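Local coordinates for cytokinin riboside 5'-monophosphate phosphoribohydrolase (Streptomyces coelicolor, PDB 5ZI9), which is probably a LOG-type protein of the SLOG clan, with a Rossmann-like alpha/beta fold, assembled here from six chains, at residues A92-G97 against A123-G128; P199-G204 against D240-L245. One frame throughout, in Å; residues are numbered along the deposited sequence.

Contact 1 (A92-G97 against A123-G128); sequences AGVRLG and ALEAKG
The carboxylate of E125 has the CG1 methyl of V94 over one face, not at its edge, displaced to the OE2 side. The nearest pair is V94 CG1 and E125 OE2 at 3.4 Å, whereas V94 CG1 lies 4.1 Å from E125 OE1. V94 can reach across because CG1 is anti to the backbone N (chi1 -160°), and its side chain also packs on A118 and K121 of helix 115-125. The glutamate chain runs extended beyond CG and meets the valine at about a right angle. This is a van der Waals contact; the carboxylate probably gains some charge balance from long, weak ion pairs, OE1 with R98 of helix 88-102 and OE2 with K121 of its own helix. The second flat group is the carbonyl of G97, whose O lies 3.8 Å from A123 CA, with A123 CB a little farther off at 4.1 Å. With no side chain on G97, the two backbones come very close, G97 CA to A123 CA being 4.5 Å. No hydrogen bond passes between the segments. Helix 115-125 ends here in a Schellman motif: G128 N bonds to A123 O and K127 N to L124 O, with K127 at positive phi as the C-prime residue. Helices 88-102 and 115-125 flank strand 106-109 in the chain, and their close packing through a glycine and an alanine belongs to the consecutive beta-alpha-beta crossovers of a Rossmann-like fold.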
loop_
_atom_site.group_PDB
_atom_site.type_symbol
_atom_site.label_atom_id
_atom_site.label_comp_id
_atom_site.label_asym_id
_atom_site.label_seq_id
_atom_site.Cartn_x
_atom_site.Cartn_y
_atom_site.Cartn_z
ATOM N N ALA B 92 -6.107 30.133 -33.186
ATOM C CA ALA B 92 -6.476 28.756 -33.527
ATOM C C ALA B 92 -6.734 27.868 -32.284
ATOM O O ALA B 92 -7.726 27.118 -32.253
ATOM C CB ALA B 92 -5.402 28.147 -34.411
ATOM N N GLY B 93 -5.866 27.992 -31.265
ATOM C CA GLY B 93 -6.053 27.284 -30.002
ATOM C C GLY B 93 -7.326 27.615 -29.264
ATOM O O GLY B 93 -7.971 26.729 -28.681
ATOM N N VAL B 94 -7.722 28.883 -29.275
ATOM C CA VAL B 94 -9.018 29.252 -28.641
ATOM C C VAL B 94 -10.186 28.629 -29.421
ATOM O O VAL B 94 -11.129 28.053 -28.858
ATOM C CB VAL B 94 -9.200 30.786 -28.498
ATOM C CG1 VAL B 94 -10.261 31.106 -27.448
ATOM C CG2 VAL B 94 -7.906 31.469 -28.079
ATOM N N ARG B 95 -10.088 28.753 -30.739
ATOM C CA ARG B 95 -11.081 28.237 -31.674
ATOM C C ARG B 95 -11.308 26.735 -31.471
ATOM O O ARG B 95 -12.430 26.224 -31.503
ATOM C CB ARG B 95 -10.559 28.530 -33.088
ATOM C CG ARG B 95 -11.604 29.005 -34.081
ATOM C CD ARG B 95 -11.097 30.196 -34.892
ATOM N NE ARG B 95 -12.088 31.261 -34.836
ATOM C CZ ARG B 95 -11.909 32.494 -35.280
ATOM N NH1 ARG B 95 -10.777 32.867 -35.861
ATOM N NH2 ARG B 95 -12.885 33.355 -35.140
ATOM N N LEU B 96 -10.202 26.046 -31.254
ATOM C CA LEU B 96 -10.177 24.615 -31.049
ATOM C C LEU B 96 -10.711 24.158 -29.678
ATOM O O LEU B 96 -11.499 23.225 -29.570
ATOM C CB LEU B 96 -8.721 24.231 -31.194
ATOM C CG LEU B 96 -8.457 22.734 -31.217
ATOM C CD1 LEU B 96 -8.660 22.216 -32.638
ATOM C CD2 LEU B 96 -7.057 22.429 -30.703
ATOM N N GLY B 97 -10.284 24.838 -28.628
ATOM C CA GLY B 97 -10.866 24.640 -27.317
ATOM C C GLY B 97 -12.366 24.713 -27.356
ATOM O O GLY B 97 -13.060 23.891 -26.779
ATOM N N ALA B 123 -12.069 26.715 -24.133
ATOM C CA ALA B 123 -12.994 25.767 -23.527
ATOM C C ALA B 123 -13.950 26.428 -22.550
ATOM O O ALA B 123 -15.078 25.945 -22.337
ATOM C CB ALA B 123 -12.236 24.657 -22.852
ATOM N N LEU B 124 -13.479 27.530 -21.953
ATOM C CA LEU B 124 -14.273 28.329 -21.011
ATOM C C LEU B 124 -15.280 29.214 -21.729
ATOM O O LEU B 124 -16.448 29.290 -21.323
ATOM C CB LEU B 124 -13.368 29.196 -20.125
ATOM C CG LEU B 124 -12.750 28.521 -18.895
ATOM C CD1 LEU B 124 -12.295 29.616 -17.936
ATOM C CD2 LEU B 124 -13.674 27.505 -18.187
ATOM N N GLU B 125 -14.828 29.871 -22.798
ATOM C CA GLU B 125 -15.731 30.634 -23.673
ATOM C C GLU B 125 -16.988 29.853 -24.047
ATOM O O GLU B 125 -18.080 30.443 -24.095
ATOM C CB GLU B 125 -15.044 31.071 -24.957
ATOM C CG GLU B 125 -13.980 32.132 -24.748
ATOM C CD GLU B 125 -13.436 32.700 -26.064
ATOM O OE1 GLU B 125 -14.080 32.450 -27.122
ATOM O OE2 GLU B 125 -12.376 33.407 -26.044
ATOM N N ALA B 126 -16.820 28.544 -24.291
ATOM C CA ALA B 126 -17.923 27.650 -24.657
ATOM C C ALA B 126 -18.573 27.005 -23.439
ATOM O O ALA B 126 -19.354 26.079 -23.578
ATOM C CB ALA B 126 -17.454 26.592 -25.654
ATOM N N LYS B 127 -18.272 27.522 -22.248
ATOM C CA LYS B 127 -18.843 27.029 -20.997
ATOM C C LYS B 127 -18.661 25.515 -20.796
ATOM O O LYS B 127 -19.560 24.835 -20.330
ATOM C CB LYS B 127 -20.336 27.431 -20.899
ATOM C CG LYS B 127 -20.722 28.791 -21.535
ATOM C CD LYS B 127 -20.747 29.985 -20.580
ATOM C CE LYS B 127 -19.949 31.196 -21.107
ATOM N NZ LYS B 127 -19.494 32.079 -19.972
ATOM N N GLY B 128 -17.493 24.986 -21.147
ATOM C CA GLY B 128 -17.210 23.555 -20.974
ATOM C C GLY B 128 -16.294 23.339 -19.791
ATOM O O GLY B 128 -15.984 24.279 -19.054
#

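Contact 2 (P199-G204 against D240-L245); sequences PIVLFG and DEAVAL
This is strand-on-helix packing near one edge of the parallel sheet, one strand in from 234-236, where strand 200-203 is covered by helix 239-249, the last helix of the chain. V201 carries most of it, its CB directed at the helix and its two methyls shared between two residues one helical turn apart. CG1, anti to the backbone N (chi1 175°), meets the methyl of A242, with V201 CG1 and A242 CB 3.7 Å apart. CG2 serves the next turn, V201 CG2 lying 4.2 Å from L245 CB, and it comes equally near the carbonyl O of A242. The small alanine lets the helix settle over the valine: V201 CA and A242 CA are only 6.4 Å apart, closer than P199 CA and L245 CA at 7.4 Å. L245 meets the valine obliquely, through CB and not through its terminal methyls. Just before the strand, P199 adds a looser touch, P199 CB to L245 O at 4.4 Å, and it goes on to pack against V246 and E249. The side-chain contacts are apolar, and no hydrogen bond joins the segments. Strand 200-203 spends its backbone bonds on its sheet neighbours instead, V201 with F170 and V172, I200 and L202 with H234. The I200 and L202 side chains pack on the other side of the strand against helix 177-191, while A242 also touches T236 and L245 touches H234, both on strand 234-236, outermost within this chain. A parallel strand with helices on both faces is the hallmark of the three-layer alpha/beta/alpha sandwich of Rossmann-like proteins.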
loop_
_atom_site.group_PDB
_atom_site.type_symbol
_atom_site.label_atom_id
_atom_site.label_comp_id
_atom_site.label_asym_id
_atom_site.label_seq_id
_atom_site.Cartn_x
_atom_site.Cartn_y
_atom_site.Cartn_z
ATOM N N PRO B 199 -7.482 9.166 -32.145
ATOM C CA PRO B 199 -7.136 10.126 -33.152
ATOM C C PRO B 199 -6.100 11.092 -32.687
ATOM O O PRO B 199 -6.209 11.642 -31.572
ATOM C CB PRO B 199 -8.436 10.893 -33.370
ATOM C CG PRO B 199 -9.255 10.662 -32.165
ATOM C CD PRO B 199 -8.910 9.265 -31.779
ATOM N N ILE B 200 -5.123 11.317 -33.554
ATOM C CA ILE B 200 -4.054 12.269 -33.314
ATOM C C ILE B 200 -4.076 13.258 -34.468
ATOM O O ILE B 200 -3.900 12.863 -35.594
ATOM C CB ILE B 200 -2.706 11.541 -33.274
ATOM C CG1 ILE B 200 -2.667 10.559 -32.118
ATOM C CG2 ILE B 200 -1.556 12.504 -33.088
ATOM C CD1 ILE B 200 -1.543 9.551 -32.260
ATOM N N VAL B 201 -4.246 14.540 -34.183
ATOM C CA VAL B 201 -4.344 15.560 -35.210
ATOM C C VAL B 201 -3.292 16.633 -34.991
ATOM O O VAL B 201 -3.243 17.227 -33.937
ATOM C CB VAL B 201 -5.754 16.240 -35.118
ATOM C CG1 VAL B 201 -5.883 17.414 -36.097
ATOM C CG2 VAL B 201 -6.889 15.208 -35.278
ATOM N N LEU B 202 -2.498 16.955 -35.999
ATOM C CA LEU B 202 -1.555 18.080 -35.893
ATOM C C LEU B 202 -2.135 19.311 -36.570
ATOM O O LEU B 202 -2.666 19.213 -37.631
ATOM C CB LEU B 202 -0.211 17.760 -36.538
ATOM C CG LEU B 202 0.409 16.353 -36.468
ATOM C CD1 LEU B 202 1.895 16.447 -36.746
ATOM C CD2 LEU B 202 0.217 15.652 -35.140
ATOM N N PHE B 203 -2.004 20.482 -35.971
ATOM C CA PHE B 203 -2.504 21.693 -36.558
ATOM C C PHE B 203 -1.334 22.515 -37.060
ATOM O O PHE B 203 -0.445 22.822 -36.283
ATOM C CB PHE B 203 -3.274 22.479 -35.521
ATOM C CG PHE B 203 -4.075 23.577 -36.116
ATOM C CD1 PHE B 203 -3.495 24.827 -36.392
ATOM C CD2 PHE B 203 -5.403 23.362 -36.456
ATOM C CE1 PHE B 203 -4.238 25.842 -36.977
ATOM C CE2 PHE B 203 -6.148 24.385 -37.032
ATOM C CZ PHE B 203 -5.566 25.626 -37.287
ATOM N N GLY B 204 -1.342 22.882 -38.346
ATOM C CA GLY B 204 -0.348 23.786 -38.932
ATOM C C GLY B 204 0.493 23.080 -39.962
ATOM O O GLY B 204 1.559 22.596 -39.658
ATOM N N ASP B 240 -12.213 23.537 -37.740
ATOM C CA ASP B 240 -13.446 22.723 -37.842
ATOM C C ASP B 240 -13.224 21.301 -38.424
ATOM O O ASP B 240 -13.960 20.363 -38.056
ATOM C CB ASP B 240 -14.561 23.467 -38.585
ATOM C CG ASP B 240 -15.256 24.472 -37.713
ATOM O OD1 ASP B 240 -15.655 24.117 -36.606
ATOM O OD2 ASP B 240 -15.401 25.633 -38.119
ATOM N N GLU B 241 -12.202 21.129 -39.280
ATOM C CA GLU B 241 -11.789 19.771 -39.720
ATOM C C GLU B 241 -11.182 18.962 -38.541
ATOM O O GLU B 241 -11.608 17.830 -38.263
ATOM C CB GLU B 241 -10.801 19.842 -40.895
ATOM C CG GLU B 241 -10.471 18.499 -41.553
ATOM C CD GLU B 241 -9.427 18.608 -42.675
ATOM O OE1 GLU B 241 -9.223 17.634 -43.390
ATOM O OE2 GLU B 241 -8.786 19.647 -42.871
ATOM N N ALA B 242 -10.231 19.572 -37.826
ATOM C CA ALA B 242 -9.603 18.931 -36.665
ATOM C C ALA B 242 -10.609 18.438 -35.692
ATOM O O ALA B 242 -10.509 17.294 -35.252
ATOM C CB ALA B 242 -8.630 19.858 -35.958
ATOM N N VAL B 243 -11.602 19.266 -35.382
ATOM C CA VAL B 243 -12.627 18.847 -34.425
ATOM C C VAL B 243 -13.457 17.715 -34.952
ATOM O O VAL B 243 -13.861 16.846 -34.205
ATOM C CB VAL B 243 -13.531 20.017 -33.997
ATOM C CG1 VAL B 243 -14.656 19.561 -33.068
ATOM C CG2 VAL B 243 -12.683 21.047 -33.266
ATOM N N ALA B 244 -13.738 17.733 -36.247
ATOM C CA ALA B 244 -14.574 16.699 -36.840
ATOM C C ALA B 244 -13.862 15.339 -36.829
ATOM O O ALA B 244 -14.472 14.285 -36.509
ATOM C CB ALA B 244 -14.927 17.099 -38.259
ATOM N N LEU B 245 -12.576 15.383 -37.202
ATOM C CA LEU B 245 -11.726 14.193 -37.205
ATOM C C LEU B 245 -11.720 13.495 -35.868
ATOM O O LEU B 245 -11.879 12.277 -35.816
ATOM C CB LEU B 245 -10.290 14.532 -37.572
ATOM C CG LEU B 245 -10.085 14.815 -39.068
ATOM C CD1 LEU B 245 -8.825 15.634 -39.331
ATOM C CD2 LEU B 245 -10.064 13.506 -39.842
#

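How the contacts relate
Both contacts are largely buried, their centres about 14 Å apart, but they join different elements. The helices of both lie on the same face of the sheet; contact 2 reaches from that layer down to a strand. Contact 1 sets helix against helix, with backbone close to backbone and a partly exposed glutamate at its outer side; contact 2 is made of aliphatic side chains. Helix 88-102 is the bridge: from residues that take no part in contact 1, A92 CB reaches F203 CE1 at 3.6 Å, and L96 CD1 lies 4.1 Å from A242 CB and packs on V243 too. A242 is therefore shared between the two neighbourhoods, packing against L96 as well as the strand.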